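Local coordinates for soluble epoxide hydrolase (Bacillus megaterium, PDB 4INZ), which belongs to the alpha/beta hydrolase fold enzymes, with a block of helices inserted between two parallel strands of a mixed central beta-sheet, at residues D95-I100 / Y125-Y130; E160-F165 / K224-E229. The protein carries 1 engineered substitution. All blocks are in the same frame, centred on the assembly; numbering follows the deposited sequence.

In the fold
From the N terminus, the chain reaches contact 1 in helix 89-102. Residues 95-100 meet 125-130 after a span that contains strand 108-112 and most of helix 115-126, so this contact closes a loop within the sheet-and-helix core, just where the chain turns into strand 131-137. The chain then leaves the sheet for a long helical insertion. Contact 2 lies wholly within it: 160-165 meets 224-229 across 58 intervening residues, mostly helical and with no strand, before strand 248-253 returns to the sheet. The two loops follow in series, neither nested nor crossing. The centres of the two contacts are about 27 Å apart; contact 1 ties helix 89-102 to the end of helix 115-126, contact 2 two parts of the insertion.

Contact 1: D95-I100 / Y125-Y130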
loop_
_atom_site.group_PDB
_atom_site.type_symbol
_atom_site.label_atom_id
_atom_site.label_comp_id
_atom_site.label_asym_id
_atom_site.label_seq_id
_atom_site.Cartn_x
_atom_site.Cartn_y
_atom_site.Cartn_z
ATOM N N ASP A 95 0.552 13.656 -4.049
ATOM C CA ASP A 95 1.868 13.311 -3.523
ATOM C C ASP A 95 2.584 12.433 -4.533
ATOM O O ASP A 95 3.737 12.681 -4.882
ATOM C CB ASP A 95 1.771 12.546 -2.196
ATOM C CG ASP A 95 1.515 13.450 -1.007
ATOM O OD1 ASP A 95 1.515 14.689 -1.177
ATOM O OD2 ASP A 95 1.325 12.911 0.106
ATOM N N ILE A 96 1.889 11.396 -4.997
ATOM C CA ILE A 96 2.506 10.412 -5.869
ATOM C C ILE A 96 2.880 11.039 -7.202
ATOM O O ILE A 96 3.955 10.780 -7.736
ATOM C CB ILE A 96 1.596 9.184 -6.087
ATOM C CG1 ILE A 96 1.211 8.567 -4.737
ATOM C CG2 ILE A 96 2.291 8.150 -6.972
ATOM C CD1 ILE A 96 2.400 8.236 -3.832
ATOM N N ARG A 97 2.000 11.882 -7.730
ATOM C CA ARG A 97 2.285 12.553 -8.991
ATOM C C ARG A 97 3.559 13.388 -8.897
ATOM O O ARG A 97 4.413 13.329 -9.784
ATOM C CB ARG A 97 1.115 13.438 -9.413
ATOM C CG ARG A 97 1.137 13.812 -10.877
ATOM C CD ARG A 97 0.138 14.926 -11.178
ATOM N NE ARG A 97 0.468 16.162 -10.472
ATOM C CZ ARG A 97 1.388 17.029 -10.881
ATOM N NH1 ARG A 97 2.074 16.799 -11.994
ATOM N NH2 ARG A 97 1.628 18.126 -10.178
ATOM N N GLN A 98 3.684 14.163 -7.823
ATOM C CA GLN A 98 4.826 15.061 -7.663
ATOM C C GLN A 98 6.115 14.306 -7.335
ATOM O O GLN A 98 7.202 14.745 -7.691
ATOM C CB GLN A 98 4.547 16.135 -6.602
ATOM C CG GLN A 98 3.443 17.118 -6.961
ATOM C CD GLN A 98 3.486 18.380 -6.106
ATOM O OE1 GLN A 98 4.520 18.719 -5.532
ATOM N NE2 GLN A 98 2.357 19.072 -6.011
ATOM N N VAL A 99 5.999 13.172 -6.655
ATOM C CA VAL A 99 7.178 12.369 -6.362
ATOM C C VAL A 99 7.817 11.845 -7.646
ATOM O O VAL A 99 9.037 11.916 -7.821
ATOM C CB VAL A 99 6.845 11.196 -5.428
ATOM C CG1 VAL A 99 7.969 10.168 -5.448
ATOM C CG2 VAL A 99 6.591 11.717 -4.015
ATOM N N ILE A 100 6.990 11.323 -8.543
ATOM C CA ILE A 100 7.476 10.799 -9.818
ATOM C C ILE A 100 8.186 11.893 -10.619
ATOM O O ILE A 100 9.292 11.695 -11.134
ATOM C CB ILE A 100 6.324 10.173 -10.643
ATOM C CG1 ILE A 100 5.755 8.959 -9.901
ATOM C CG2 ILE A 100 6.805 9.771 -12.028
ATOM C CD1 ILE A 100 4.481 8.396 -10.509
ATOM N N TYR A 125 -5.499 4.825 -12.343
ATOM C CA TYR A 125 -6.734 5.104 -13.067
ATOM C C TYR A 125 -6.796 6.560 -13.530
ATOM O O TYR A 125 -7.232 6.851 -14.644
ATOM C CB TYR A 125 -7.956 4.777 -12.201
ATOM C CG TYR A 125 -8.501 3.376 -12.383
ATOM C CD1 TYR A 125 -9.495 3.110 -13.326
ATOM C CD2 TYR A 125 -8.034 2.319 -11.607
ATOM C CE1 TYR A 125 -10.002 1.830 -13.493
ATOM C CE2 TYR A 125 -8.534 1.037 -11.768
ATOM C CZ TYR A 125 -9.519 0.798 -12.712
ATOM O OH TYR A 125 -10.017 -0.477 -12.872
ATOM N N ARG A 126 -6.362 7.473 -12.669
ATOM C CA ARG A 126 -6.455 8.897 -12.970
ATOM C C ARG A 126 -5.291 9.378 -13.832
ATOM O O ARG A 126 -5.453 10.271 -14.664
ATOM C CB ARG A 126 -6.530 9.719 -11.683
ATOM C CG ARG A 126 -7.752 9.434 -10.827
ATOM C CD ARG A 126 -7.807 10.361 -9.620
ATOM N NE ARG A 126 -8.988 10.117 -8.795
ATOM C CZ ARG A 126 -9.207 10.687 -7.611
ATOM N NH1 ARG A 126 -8.319 11.537 -7.105
ATOM N NH2 ARG A 126 -10.312 10.401 -6.930
ATOM N N TYR A 127 -4.121 8.783 -13.631
ATOM C CA TYR A 127 -2.922 9.192 -14.355
ATOM C C TYR A 127 -2.231 7.997 -15.002
ATOM O O TYR A 127 -1.052 7.749 -14.742
ATOM C CB TYR A 127 -1.931 9.883 -13.412
ATOM C CG TYR A 127 -2.403 11.195 -12.824
ATOM C CD1 TYR A 127 -2.156 12.398 -13.476
ATOM C CD2 TYR A 127 -3.066 11.237 -11.604
ATOM C CE1 TYR A 127 -2.573 13.604 -12.938
ATOM C CE2 TYR A 127 -3.484 12.441 -11.055
ATOM C CZ TYR A 127 -3.236 13.619 -11.727
ATOM O OH TYR A 127 -3.648 14.819 -11.189
ATOM N N PRO A 128 -2.954 7.261 -15.857
ATOM C CA PRO A 128 -2.377 6.050 -16.447
ATOM C C PRO A 128 -1.097 6.326 -17.232
ATOM O O PRO A 128 -0.290 5.418 -17.407
ATOM C CB PRO A 128 -3.485 5.548 -17.377
ATOM C CG PRO A 128 -4.348 6.747 -17.632
ATOM C CD PRO A 128 -4.310 7.526 -16.363
ATOM N N GLU A 129 -0.911 7.561 -17.688
ATOM C CA GLU A 129 0.277 7.902 -18.461
ATOM C C GLU A 129 1.530 7.970 -17.580
ATOM O O GLU A 129 2.654 7.979 -18.082
ATOM C CB GLU A 129 0.069 9.213 -19.239
ATOM C CG GLU A 129 0.056 10.481 -18.394
ATOM C CD GLU A 129 -1.301 10.787 -17.774
ATOM O OE1 GLU A 129 -2.240 9.976 -17.933
ATOM O OE2 GLU A 129 -1.422 11.853 -17.127
ATOM N N TYR A 130 1.334 8.011 -16.265
ATOM C CA TYR A 130 2.451 8.050 -15.330
ATOM C C TYR A 130 2.861 6.637 -14.920
ATOM O O TYR A 130 3.872 6.452 -14.244
ATOM C CB TYR A 130 2.069 8.825 -14.072
ATOM C CG TYR A 130 2.176 10.335 -14.167
ATOM C CD1 TYR A 130 3.229 11.018 -13.562
ATOM C CD2 TYR A 130 1.213 11.078 -14.834
ATOM C CE1 TYR A 130 3.323 12.404 -13.628
ATOM C CE2 TYR A 130 1.296 12.458 -14.905
ATOM C CZ TYR A 130 2.355 13.116 -14.305
ATOM O OH TYR A 130 2.429 14.494 -14.381
#
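Two tyrosine rings receive the stem of one arginine: Arg97 CG lies over one face of Tyr130 and, off toward the rim, over one face of Tyr127. The Tyr130 meeting is a CH-pi contact, with Arg97 CG 4.1 Å from the centroid of the Tyr130 ring and 29° off its normal. Against Tyr127 the next methylene does the touching, Arg97 CD coming to 3.5 Å from Tyr127 CE1; the guanidinium plane is tilted 35° from that of the Tyr127 ring. At the edge of the Tyr130 ring, near its plane, sits Ile100 CG2, 4.1 Å from Tyr130 CD1, one helical turn beyond the arginine. The guanidinium stands nearly upright to the Tyr130 ring, the planes 88° apart, and has the tyrosine hydroxyl at its own edge, with Arg97 NH1 3.3 Å from Tyr130 OH. A bend at chi3, after an almost extended start, turns the charged group so that its edge faces that hydroxyl, while CG and CD stay with the rings. Each polar end has a clear partner just outside the segments: Glu94 makes a salt bridge to Arg97 NH2, and Glu101 is hydrogen-bonded to Tyr130 OH, so each is held by an acidic side chain of helix 89-102, and the salt bridge probably helps fix the rotation of the guanidinium. The contact joins helix 89-102 to the turn that leads from helix 115-126 into strand 131-137, where Tyr130 already pairs through its backbone with Cys108. Phe123 of helix 115-126 packs against Arg97, Ile100 and Tyr127, and Ile96 and Ile100 carry helix 89-102 onto strand 40-44 of the central sheet.

Contact 2: E160-F165 / K224-E229; sequences EYAKWF and KIFTEE. Engineered in segment 160-165: Ala162 (natural residue Met).
Phe226 presses the far end of its ring against the backbone of helix 160-164, and this is the tight part of the contact. Its CE1 lies 3.6 Å from Lys163 CA, while Phe226 CZ is 3.7 Å from the carbonyl oxygen of Ala162, both approached obliquely. With CG anti to its own carbonyl carbon (chi1 -56°), the phenylalanine reaches across to the helix, and its neighbour Ile225 lays CG1 over the centre of one ring face, 3.7 Å above the plane, so that the ring is backed from within its own segment. Methyl contacts nearby are slacker. Ala162, an engineered residue, holds its CB 4.4 Å from Phe226 CZ and 4.5 Å from Ile225 CD1, and a bound di(hydroxyethyl)ether molecule, probably from the crystallisation liquor, lies about 4 Å from that alanine side chain. On the solvent side the aliphatic chain of Lys163 passes the ring at a slant: a bend at chi2 (57°) brings Lys163 CD to 3.9 Å from Phe226 CD1. Beyond Phe226 the chain enters helix 228-231, with Thr227 as its N-cap, bonding to the backbone N of Asp230. Both segments belong to the helical insertion that, as in related epoxide hydrolases, probably forms the cap over the core domain. No hydrogen bond crosses between them. Ala162 O, which the ring touches, accepts a hydrogen bond from Gln166 NE2, and the Gln166 side chain also packs on Phe226. Cohesion here therefore rests on van der Waals contact and the shielding of apolar surface, with no charge pairing to fix how the two segments are aligned.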
loop_
_atom_site.group_PDB
_atom_site.type_symbol
_atom_site.label_atom_id
_atom_site.label_comp_id
_atom_site.label_asym_id
_atom_site.label_seq_id
_atom_site.Cartn_x
_atom_site.Cartn_y
_atom_site.Cartn_z
ATOM N N GLU A 160 -14.177 -4.863 9.547
ATOM C CA GLU A 160 -14.818 -4.213 10.688
ATOM C C GLU A 160 -13.859 -3.301 11.441
ATOM O O GLU A 160 -14.282 -2.345 12.089
ATOM C CB GLU A 160 -15.401 -5.250 11.652
ATOM C CG GLU A 160 -16.661 -5.939 11.148
ATOM C CD GLU A 160 -17.170 -6.999 12.112
ATOM O OE1 GLU A 160 -18.236 -7.597 11.840
ATOM O OE2 GLU A 160 -16.500 -7.235 13.143
ATOM N N TYR A 161 -12.567 -3.599 11.356
ATOM C CA TYR A 161 -11.567 -2.803 12.060
ATOM C C TYR A 161 -11.546 -1.363 11.550
ATOM O O TYR A 161 -11.199 -0.445 12.291
ATOM C CB TYR A 161 -10.176 -3.437 11.947
ATOM C CG TYR A 161 -9.593 -3.378 10.557
ATOM C CD1 TYR A 161 -9.883 -4.361 9.621
ATOM C CD2 TYR A 161 -8.756 -2.330 10.175
ATOM C CE1 TYR A 161 -9.359 -4.306 8.343
ATOM C CE2 TYR A 161 -8.227 -2.268 8.898
ATOM C CZ TYR A 161 -8.534 -3.256 7.987
ATOM O OH TYR A 161 -8.010 -3.200 6.718
ATOM N N ALA A 162 -11.917 -1.166 10.288
ATOM C CA ALA A 162 -11.929 0.177 9.708
ATOM C C ALA A 162 -12.960 1.067 10.400
ATOM O O ALA A 162 -12.739 2.266 10.586
ATOM C CB ALA A 162 -12.190 0.115 8.216
ATOM N N LYS A 163 -14.086 0.474 10.783
ATOM C CA LYS A 163 -15.084 1.193 11.560
ATOM C C LYS A 163 -14.530 1.474 12.956
ATOM O O LYS A 163 -14.654 2.581 13.475
ATOM C CB LYS A 163 -16.385 0.388 11.631
ATOM C CG LYS A 163 -17.490 1.028 12.460
ATOM C CD LYS A 163 -17.840 2.424 11.977
ATOM C CE LYS A 163 -19.170 2.886 12.572
ATOM N NZ LYS A 163 -20.321 2.126 12.006
ATOM N N TRP A 164 -13.893 0.471 13.552
ATOM C CA TRP A 164 -13.301 0.639 14.871
ATOM C C TRP A 164 -12.233 1.733 14.860
ATOM O O TRP A 164 -12.105 2.492 15.820
ATOM C CB TRP A 164 -12.721 -0.685 15.371
ATOM C CG TRP A 164 -12.187 -0.623 16.764
ATOM C CD1 TRP A 164 -12.855 -0.208 17.880
ATOM C CD2 TRP A 164 -10.877 -1.008 17.200
ATOM N NE1 TRP A 164 -12.041 -0.303 18.979
ATOM C CE2 TRP A 164 -10.820 -0.789 18.590
ATOM C CE3 TRP A 164 -9.745 -1.508 16.548
ATOM C CZ2 TRP A 164 -9.677 -1.052 19.340
ATOM C CZ3 TRP A 164 -8.608 -1.772 17.298
ATOM C CH2 TRP A 164 -8.586 -1.545 18.679
ATOM N N PHE A 165 -11.476 1.821 13.768
ATOM C CA PHE A 165 -10.425 2.840 13.659
ATOM C C PHE A 165 -10.977 4.263 13.717
ATOM O O PHE A 165 -10.219 5.221 13.837
ATOM C CB PHE A 165 -9.603 2.669 12.380
ATOM C CG PHE A 165 -8.554 1.597 12.462
ATOM C CD1 PHE A 165 -8.546 0.684 13.508
ATOM C CD2 PHE A 165 -7.569 1.504 11.488
ATOM C CE1 PHE A 165 -7.578 -0.309 13.576
ATOM C CE2 PHE A 165 -6.595 0.513 11.550
ATOM C CZ PHE A 165 -6.598 -0.392 12.596
ATOM N N LYS A 224 -15.100 6.559 2.909
ATOM C CA LYS A 224 -16.539 6.686 2.723
ATOM C C LYS A 224 -17.120 5.319 2.396
ATOM O O LYS A 224 -17.490 5.042 1.255
ATOM C CB LYS A 224 -16.848 7.686 1.609
ATOM C CG LYS A 224 -16.345 9.097 1.900
ATOM C CD LYS A 224 -17.060 9.698 3.107
ATOM C CE LYS A 224 -16.082 10.295 4.115
ATOM N NZ LYS A 224 -15.278 11.429 3.564
ATOM N N ILE A 225 -17.177 4.458 3.405
ATOM C CA ILE A 225 -17.616 3.081 3.205
ATOM C C ILE A 225 -18.526 2.636 4.330
ATOM O O ILE A 225 -18.640 1.444 4.603
ATOM C CB ILE A 225 -16.414 2.108 3.142
ATOM C CG1 ILE A 225 -15.639 2.115 4.466
ATOM C CG2 ILE A 225 -15.512 2.454 1.968
ATOM C CD1 ILE A 225 -14.524 1.077 4.539
ATOM N N PHE A 226 -19.177 3.597 4.978
ATOM C CA PHE A 226 -19.949 3.295 6.178
ATOM C C PHE A 226 -21.458 3.495 6.019
ATOM O O PHE A 226 -22.240 2.669 6.488
ATOM C CB PHE A 226 -19.393 4.078 7.372
ATOM C CG PHE A 226 -17.930 3.835 7.613
ATOM C CD1 PHE A 226 -17.487 2.601 8.059
ATOM C CD2 PHE A 226 -16.995 4.829 7.374
ATOM C CE1 PHE A 226 -16.140 2.366 8.275
ATOM C CE2 PHE A 226 -15.647 4.600 7.587
ATOM C CZ PHE A 226 -15.219 3.368 8.037
ATOM N N THR A 227 -21.867 4.568 5.345
ATOM C CA THR A 227 -23.296 4.831 5.125
ATOM C C THR A 227 -23.856 4.048 3.941
ATOM O O THR A 227 -23.108 3.584 3.079
ATOM C CB THR A 227 -23.580 6.326 4.878
ATOM O OG1 THR A 227 -23.033 6.722 3.610
ATOM C CG2 THR A 227 -22.983 7.185 5.993
ATOM N N GLU A 228 -25.181 3.917 3.898
ATOM C CA GLU A 228 -25.851 3.234 2.797
ATOM C C GLU A 228 -25.474 3.859 1.464
ATOM O O GLU A 228 -25.056 3.163 0.538
ATOM C CB GLU A 228 -27.370 3.291 2.962
ATOM C CG GLU A 228 -27.923 2.452 4.092
ATOM C CD GLU A 228 -29.441 2.495 4.144
ATOM O OE1 GLU A 228 -30.073 2.704 3.082
ATOM O OE2 GLU A 228 -30.001 2.324 5.249
ATOM N N GLU A 229 -25.626 5.177 1.372
ATOM C CA GLU A 229 -25.321 5.890 0.135
ATOM C C GLU A 229 -23.864 5.715 -0.291
ATOM O O GLU A 229 -23.564 5.627 -1.484
ATOM C CB GLU A 229 -25.659 7.380 0.254
ATOM C CG GLU A 229 -25.075 8.226 -0.874
ATOM C CD GLU A 229 -25.782 9.556 -1.052
ATOM O OE1 GLU A 229 -25.889 10.019 -2.207
ATOM O OE2 GLU A 229 -26.220 10.143 -0.040
#